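Local atomic coordinates of ribulose bisphosphate carboxylase (Pyrococcus horikoshii, PDB entry 2D69), a protein that probably catalyses the magnesium-dependent carboxylation of ribulose 1,5-bisphosphate to two molecules of 3-phosphoglycerate in an archaeal pathway of AMP degradation. Residues E168-I173 / R204-V209; E200-K205 / K221-N226. One frame throughout, in Å; residues are numbered along the deposited sequence.

Contact 1 (E168-I173 / R204-V209). With SO4 (sulfate ion), chain I.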
loop_
_atom_site.group_PDB
_atom_site.type_symbol
_atom_site.label_atom_id
_atom_site.label_comp_id
_atom_site.label_asym_id
_atom_site.label_seq_id
_atom_site.Cartn_x
_atom_site.Cartn_y
_atom_site.Cartn_z
ATOM N N GLU A 168 2.996 12.774 34.714
ATOM C CA GLU A 168 2.236 12.516 35.937
ATOM C C GLU A 168 1.822 13.805 36.656
ATOM O O GLU A 168 0.724 13.925 37.149
ATOM C CB GLU A 168 3.062 11.657 36.904
ATOM C CG GLU A 168 2.284 11.183 38.127
ATOM C CD GLU A 168 0.948 10.519 37.760
ATOM O OE1 GLU A 168 -0.075 10.751 38.448
ATOM O OE2 GLU A 168 0.904 9.772 36.754
ATOM N N GLU A 169 2.724 14.778 36.696
ATOM C CA GLU A 169 2.457 16.016 37.422
ATOM C C GLU A 169 1.404 16.784 36.623
ATOM O O GLU A 169 0.526 17.424 37.182
ATOM C CB GLU A 169 3.726 16.847 37.572
ATOM C CG GLU A 169 4.838 16.289 38.463
ATOM C CD GLU A 169 6.214 16.941 38.204
ATOM O OE1 GLU A 169 6.498 17.429 37.097
ATOM O OE2 GLU A 169 7.050 16.986 39.117
ATOM N N TYR A 170 1.478 16.701 35.288
ATOM C CA TYR A 170 0.530 17.411 34.449
ATOM C C TYR A 170 -0.857 16.785 34.610
ATOM O O TYR A 170 -1.837 17.497 34.691
ATOM C CB TYR A 170 0.947 17.371 32.992
ATOM C CG TYR A 170 0.559 18.550 32.154
ATOM C CD1 TYR A 170 1.109 19.797 32.407
ATOM C CD2 TYR A 170 -0.325 18.427 31.073
ATOM C CE1 TYR A 170 0.799 20.904 31.641
ATOM C CE2 TYR A 170 -0.621 19.566 30.260
ATOM C CZ TYR A 170 -0.048 20.795 30.572
ATOM O OH TYR A 170 -0.252 21.953 29.812
ATOM N N ALA A 171 -0.912 15.458 34.714
ATOM C CA ALA A 171 -2.171 14.749 34.965
ATOM C C ALA A 171 -2.832 15.218 36.239
ATOM O O ALA A 171 -4.065 15.291 36.315
ATOM C CB ALA A 171 -1.943 13.245 35.016
ATOM N N GLU A 172 -2.030 15.520 37.246
ATOM C CA GLU A 172 -2.581 15.894 38.570
ATOM C C GLU A 172 -3.131 17.307 38.551
ATOM O O GLU A 172 -4.183 17.581 39.098
ATOM C CB GLU A 172 -1.538 15.723 39.698
ATOM C CG GLU A 172 -1.163 14.256 39.896
ATOM C CD GLU A 172 -0.032 13.993 40.921
ATOM O OE1 GLU A 172 0.857 14.869 41.169
ATOM O OE2 GLU A 172 -0.030 12.866 41.456
ATOM N N ILE A 173 -2.404 18.220 37.939
ATOM C CA ILE A 173 -2.939 19.550 37.820
ATOM C C ILE A 173 -4.173 19.577 36.939
ATOM O O ILE A 173 -5.164 20.226 37.295
ATOM C CB ILE A 173 -1.853 20.581 37.455
ATOM C CG1 ILE A 173 -2.443 21.980 37.472
ATOM C CG2 ILE A 173 -1.161 20.279 36.156
ATOM C CD1 ILE A 173 -2.925 22.384 38.856
ATOM N N ARG A 204 -1.857 9.766 25.879
ATOM C CA ARG A 204 -2.407 8.565 26.537
ATOM C C ARG A 204 -2.888 8.868 27.923
ATOM O O ARG A 204 -4.005 8.447 28.331
ATOM C CB ARG A 204 -1.376 7.469 26.585
ATOM C CG ARG A 204 -1.038 6.919 25.206
ATOM C CD ARG A 204 0.091 5.919 25.288
ATOM N NE ARG A 204 0.672 5.556 24.031
ATOM C CZ ARG A 204 1.987 5.410 23.821
ATOM N NH1 ARG A 204 2.913 5.683 24.768
ATOM N NH2 ARG A 204 2.378 5.037 22.615
ATOM N N LYS A 205 -2.083 9.584 28.700
ATOM C CA LYS A 205 -2.488 9.809 30.096
ATOM C C LYS A 205 -3.616 10.807 30.255
ATOM O O LYS A 205 -4.571 10.551 30.960
ATOM C CB LYS A 205 -1.286 10.224 30.953
ATOM C CG LYS A 205 -1.532 10.469 32.441
ATOM C CD LYS A 205 -1.971 9.211 33.174
ATOM C CE LYS A 205 -2.163 9.511 34.650
ATOM N NZ LYS A 205 -2.531 8.258 35.447
ATOM N N LEU A 206 -3.517 11.953 29.604
ATOM C CA LEU A 206 -4.414 13.066 29.926
ATOM C C LEU A 206 -5.846 12.837 29.489
ATOM O O LEU A 206 -6.778 13.325 30.129
ATOM C CB LEU A 206 -3.891 14.365 29.336
ATOM C CG LEU A 206 -2.949 15.174 30.216
ATOM C CD1 LEU A 206 -3.724 15.829 31.303
ATOM C CD2 LEU A 206 -1.816 14.272 30.783
ATOM N N TYR A 207 -6.031 12.075 28.426
ATOM C CA TYR A 207 -7.381 11.785 27.932
ATOM C C TYR A 207 -8.059 10.767 28.824
ATOM O O TYR A 207 -9.284 10.747 28.930
ATOM C CB TYR A 207 -7.358 11.399 26.425
ATOM C CG TYR A 207 -7.122 12.637 25.557
ATOM C CD1 TYR A 207 -5.862 12.961 25.065
ATOM C CD2 TYR A 207 -8.176 13.564 25.309
ATOM C CE1 TYR A 207 -5.680 14.085 24.361
ATOM C CE2 TYR A 207 -7.985 14.693 24.600
ATOM C CZ TYR A 207 -6.731 14.978 24.138
ATOM O OH TYR A 207 -6.448 16.104 23.407
ATOM N N ARG A 208 -7.282 9.904 29.463
ATOM C CA ARG A 208 -7.836 9.035 30.505
ATOM C C ARG A 208 -8.333 9.834 31.722
ATOM O O ARG A 208 -9.427 9.611 32.230
ATOM C CB ARG A 208 -6.820 7.980 30.958
ATOM C CG ARG A 208 -6.408 7.028 29.825
ATOM C CD ARG A 208 -5.389 5.938 30.227
ATOM N NE ARG A 208 -6.001 5.034 31.200
ATOM C CZ ARG A 208 -5.842 5.086 32.528
ATOM N NH1 ARG A 208 -5.048 6.003 33.103
ATOM N NH2 ARG A 208 -6.486 4.190 33.300
ATOM N N VAL A 209 -7.538 10.789 32.158
ATOM C CA VAL A 209 -7.941 11.683 33.236
ATOM C C VAL A 209 -9.183 12.471 32.804
ATOM O O VAL A 209 -10.157 12.596 33.573
ATOM C CB VAL A 209 -6.827 12.703 33.545
ATOM C CG1 VAL A 209 -7.289 13.793 34.575
ATOM C CG2 VAL A 209 -5.548 12.019 34.017
HETATM S S SO4 I . -6.665 8.572 35.678
HETATM O O1 SO4 I . -7.159 7.543 36.585
HETATM O O2 SO4 I . -6.957 9.890 36.242
HETATM O O3 SO4 I . -5.229 8.392 35.475
HETATM O O4 SO4 I . -7.350 8.429 34.399
#
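Lys205 and Glu168 both start with CG anti to the backbone N (chi1 -179° and -172°) and bend at chi2, and their side chains cross obliquely beside Ala171. Beyond the bend Lys205 runs extended, and its methylenes pass over the methyl of Ala171: CG and CE each lie 3.8 Å from Ala171 CB. At the far end Lys205 NZ gives a hydrogen bond of 2.7 Å to O3 of a sulfate, probably taken up from the crystallisation liquor. Glu168 OE2 is 4.0 Å from Lys205 NZ, a long salt bridge; the sulfate is closer to NZ than the Glu168 carboxylate is. The anion also sits near Arg208 and Val209, while Arg208 NH1 forms a salt bridge with Glu145 of a neighbouring subunit. Deeper in, Ala171 CB meets Val209 CG2 at 3.9 Å. Leu206 brings CD1 to 4.1 Å from Ala171 CA, and its CG lies at the edge of the Tyr170 ring, 4.3 Å from CD2. The axes of 168-173 and 204-209 approach to 9.6 Å and cross at -20°, running nearly parallel, with Ala171 and Leu206 the nearest CA pair, 5.8 Å apart. The segments belong to successive outer helices of the alpha/beta barrel, 167-179 and 199-217. On the inner side Tyr170 and Leu206 both pack on Tyr223 of strand 222-224; Tyr170 also stacks on Phe191 and hydrogen-bonds through OH to Asp187.

Contact 2 (E200-K205 / K221-N226); sequences EERVRK and KEYLIN. With SO4 (sulfate ion), chain I.
Residues 200-205 are helical; 221-226 holds strand 222-224, with Leu224 at the centre of an inverse gamma turn, and the nearest CA atoms, those of Val203 and Ile225, are 8.5 Å apart. Side chains fill this separation. Arg202 and Tyr223 approach at about a right angle, guanidinium and ring planes 64° apart, and Arg202 NE donates a hydrogen bond of 3.0 Å to Tyr223 OH. The hydroxyl lies close to the guanidinium plane, but the bond is bent, 144° at the hydrogen. The arginine chain bends at chi3 (81°), which carries NE out of line with the extended run before it, to the side of Tyr223 OH. Arg202 NH2 meets Ile225 CG1 tip to tip at 4.1 Å and forms a salt bridge with Asp187, whereas NH1 bonds to Thr192 O. Tyr223 OH also hydrogen-bonds to Asp187, so arginine, tyrosine and aspartate form a linked polar group. An alanine in place of Arg202 would probably leave Asp187 without its cationic mate and Tyr223 OH without the NE donor. Ile225 CB lies over the centre of the Tyr223 ring, 3.7 Å above its plane, while CD1 touches Val203 CG1 at 4.0 Å. The contact closes the beta-alpha-beta unit of strand 184-186, helix 199-217 and strand 222-224; within the barrel sheet strand 222-224 pairs with 184-186, and Ile225 is hydrogen-bonded through its backbone to Met250.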
loop_
_atom_site.group_PDB
_atom_site.type_symbol
_atom_site.label_atom_id
_atom_site.label_comp_id
_atom_site.label_asym_id
_atom_site.label_seq_id
_atom_site.Cartn_x
_atom_site.Cartn_y
_atom_site.Cartn_z
ATOM N N GLU A 200 3.275 11.703 22.971
ATOM C CA GLU A 200 2.364 10.519 22.964
ATOM C C GLU A 200 2.028 9.945 24.321
ATOM O O GLU A 200 0.912 9.316 24.566
ATOM C CB GLU A 200 2.876 9.414 22.018
ATOM C CG GLU A 200 1.715 8.411 21.713
ATOM C CD GLU A 200 1.963 7.490 20.523
ATOM O OE1 GLU A 200 0.990 6.808 20.099
ATOM O OE2 GLU A 200 3.118 7.445 20.026
ATOM N N GLU A 201 2.978 10.089 25.235
ATOM C CA GLU A 201 2.750 9.691 26.636
ATOM C C GLU A 201 1.757 10.646 27.291
ATOM O O GLU A 201 0.864 10.228 27.991
ATOM C CB GLU A 201 4.068 9.637 27.400
ATOM C CG GLU A 201 5.016 8.545 26.901
ATOM C CD GLU A 201 6.390 8.548 27.595
ATOM O OE1 GLU A 201 7.320 7.935 26.978
ATOM O OE2 GLU A 201 6.529 9.132 28.734
ATOM N N ARG A 202 1.880 11.936 27.005
ATOM C CA ARG A 202 0.919 12.912 27.504
ATOM C C ARG A 202 -0.499 12.641 26.965
ATOM O O ARG A 202 -1.452 12.586 27.763
ATOM C CB ARG A 202 1.341 14.319 27.133
ATOM C CG ARG A 202 0.559 15.374 27.880
ATOM C CD ARG A 202 1.249 16.699 27.847
ATOM N NE ARG A 202 1.049 17.466 26.620
ATOM C CZ ARG A 202 2.021 17.736 25.752
ATOM N NH1 ARG A 202 3.226 17.198 25.897
ATOM N NH2 ARG A 202 1.773 18.563 24.762
ATOM N N VAL A 203 -0.655 12.390 25.656
ATOM C CA VAL A 203 -2.006 12.064 25.156
ATOM C C VAL A 203 -2.607 10.845 25.788
ATOM O O VAL A 203 -3.777 10.840 26.182
ATOM C CB VAL A 203 -2.191 11.981 23.588
ATOM C CG1 VAL A 203 -1.237 12.844 22.841
ATOM C CG2 VAL A 203 -2.145 10.595 23.069
ATOM N N ARG A 204 -1.857 9.766 25.879
ATOM C CA ARG A 204 -2.407 8.565 26.537
ATOM C C ARG A 204 -2.888 8.868 27.923
ATOM O O ARG A 204 -4.005 8.447 28.331
ATOM C CB ARG A 204 -1.376 7.469 26.585
ATOM C CG ARG A 204 -1.038 6.919 25.206
ATOM C CD ARG A 204 0.091 5.919 25.288
ATOM N NE ARG A 204 0.672 5.556 24.031
ATOM C CZ ARG A 204 1.987 5.410 23.821
ATOM N NH1 ARG A 204 2.913 5.683 24.768
ATOM N NH2 ARG A 204 2.378 5.037 22.615
ATOM N N LYS A 205 -2.083 9.584 28.700
ATOM C CA LYS A 205 -2.488 9.809 30.096
ATOM C C LYS A 205 -3.616 10.807 30.255
ATOM O O LYS A 205 -4.571 10.551 30.960
ATOM C CB LYS A 205 -1.286 10.224 30.953
ATOM C CG LYS A 205 -1.532 10.469 32.441
ATOM C CD LYS A 205 -1.971 9.211 33.174
ATOM C CE LYS A 205 -2.163 9.511 34.650
ATOM N NZ LYS A 205 -2.531 8.258 35.447
ATOM N N LYS A 221 -15.280 17.758 29.070
ATOM C CA LYS A 221 -14.003 18.380 29.256
ATOM C C LYS A 221 -13.145 18.165 28.002
ATOM O O LYS A 221 -13.212 17.111 27.353
ATOM C CB LYS A 221 -13.301 17.809 30.491
ATOM C CG LYS A 221 -14.130 17.814 31.801
ATOM C CD LYS A 221 -14.462 19.221 32.197
ATOM C CE LYS A 221 -15.152 19.283 33.549
ATOM N NZ LYS A 221 -15.415 20.726 33.891
ATOM N N GLU A 222 -12.342 19.160 27.690
ATOM C CA GLU A 222 -11.490 19.103 26.514
ATOM C C GLU A 222 -10.118 19.684 26.787
ATOM O O GLU A 222 -9.839 20.192 27.878
ATOM C CB GLU A 222 -12.162 19.757 25.308
ATOM C CG GLU A 222 -12.705 18.712 24.368
ATOM C CD GLU A 222 -11.632 17.833 23.711
ATOM O OE1 GLU A 222 -10.444 18.228 23.611
ATOM O OE2 GLU A 222 -12.000 16.740 23.249
ATOM N N TYR A 223 -9.269 19.581 25.769
ATOM C CA TYR A 223 -7.841 19.781 25.925
ATOM C C TYR A 223 -7.281 20.408 24.659
ATOM O O TYR A 223 -7.227 19.763 23.620
ATOM C CB TYR A 223 -7.164 18.415 26.187
ATOM C CG TYR A 223 -5.678 18.470 26.499
ATOM C CD1 TYR A 223 -5.034 19.667 26.751
ATOM C CD2 TYR A 223 -4.923 17.320 26.543
ATOM C CE1 TYR A 223 -3.700 19.708 26.997
ATOM C CE2 TYR A 223 -3.565 17.355 26.829
ATOM C CZ TYR A 223 -2.963 18.528 27.035
ATOM O OH TYR A 223 -1.619 18.565 27.293
ATOM N N LEU A 224 -6.843 21.647 24.779
ATOM C CA LEU A 224 -6.231 22.377 23.722
ATOM C C LEU A 224 -4.780 22.012 23.759
ATOM O O LEU A 224 -3.925 22.760 24.242
ATOM C CB LEU A 224 -6.420 23.879 23.922
ATOM C CG LEU A 224 -7.880 24.281 24.188
ATOM C CD1 LEU A 224 -7.955 25.742 24.528
ATOM C CD2 LEU A 224 -8.808 23.969 23.052
ATOM N N ILE A 225 -4.508 20.846 23.205
ATOM C CA ILE A 225 -3.197 20.226 23.247
ATOM C C ILE A 225 -2.340 20.732 22.134
ATOM O O ILE A 225 -2.768 20.738 20.979
ATOM C CB ILE A 225 -3.374 18.680 23.234
ATOM C CG1 ILE A 225 -2.006 17.992 23.402
ATOM C CG2 ILE A 225 -4.076 18.179 21.964
ATOM C CD1 ILE A 225 -2.142 16.604 23.915
ATOM N N ASN A 226 -1.121 21.162 22.475
ATOM C CA ASN A 226 -0.206 21.797 21.526
ATOM C C ASN A 226 0.517 20.797 20.605
ATOM O O ASN A 226 1.424 20.114 21.025
ATOM C CB ASN A 226 0.790 22.583 22.311
ATOM C CG ASN A 226 1.608 23.511 21.480
ATOM O OD1 ASN A 226 2.386 24.326 22.020
ATOM N ND2 ASN A 226 1.386 23.503 20.201
HETATM S S SO4 I . -6.665 8.572 35.678
HETATM O O1 SO4 I . -7.159 7.543 36.585
HETATM O O2 SO4 I . -6.957 9.890 36.242
HETATM O O3 SO4 I . -5.229 8.392 35.475
HETATM O O4 SO4 I . -7.350 8.429 34.399
#

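Contacts 1 and 2 use successive parts of helix 199-217, overlapping at Arg204 and Lys205, and their centres are about 8 Å apart. Contact 1 joins this helix to helix 167-179, contact 2 to strand 222-224. Between them Tyr170 CE2 comes to 3.3 Å from Tyr223 OH, and Leu206 CB packs 3.9 Å from Tyr223 CE2. Asp187 OD1 is hydrogen-bonded to the hydroxyls of both Tyr170 and Tyr223. It precedes Asp188 and Glu189, predicted magnesium ligands: the side chain of Tyr170 is about 6 Å from that of Asp188. The sulfate lies instead on the outer side of the helices, near a neighbouring subunit.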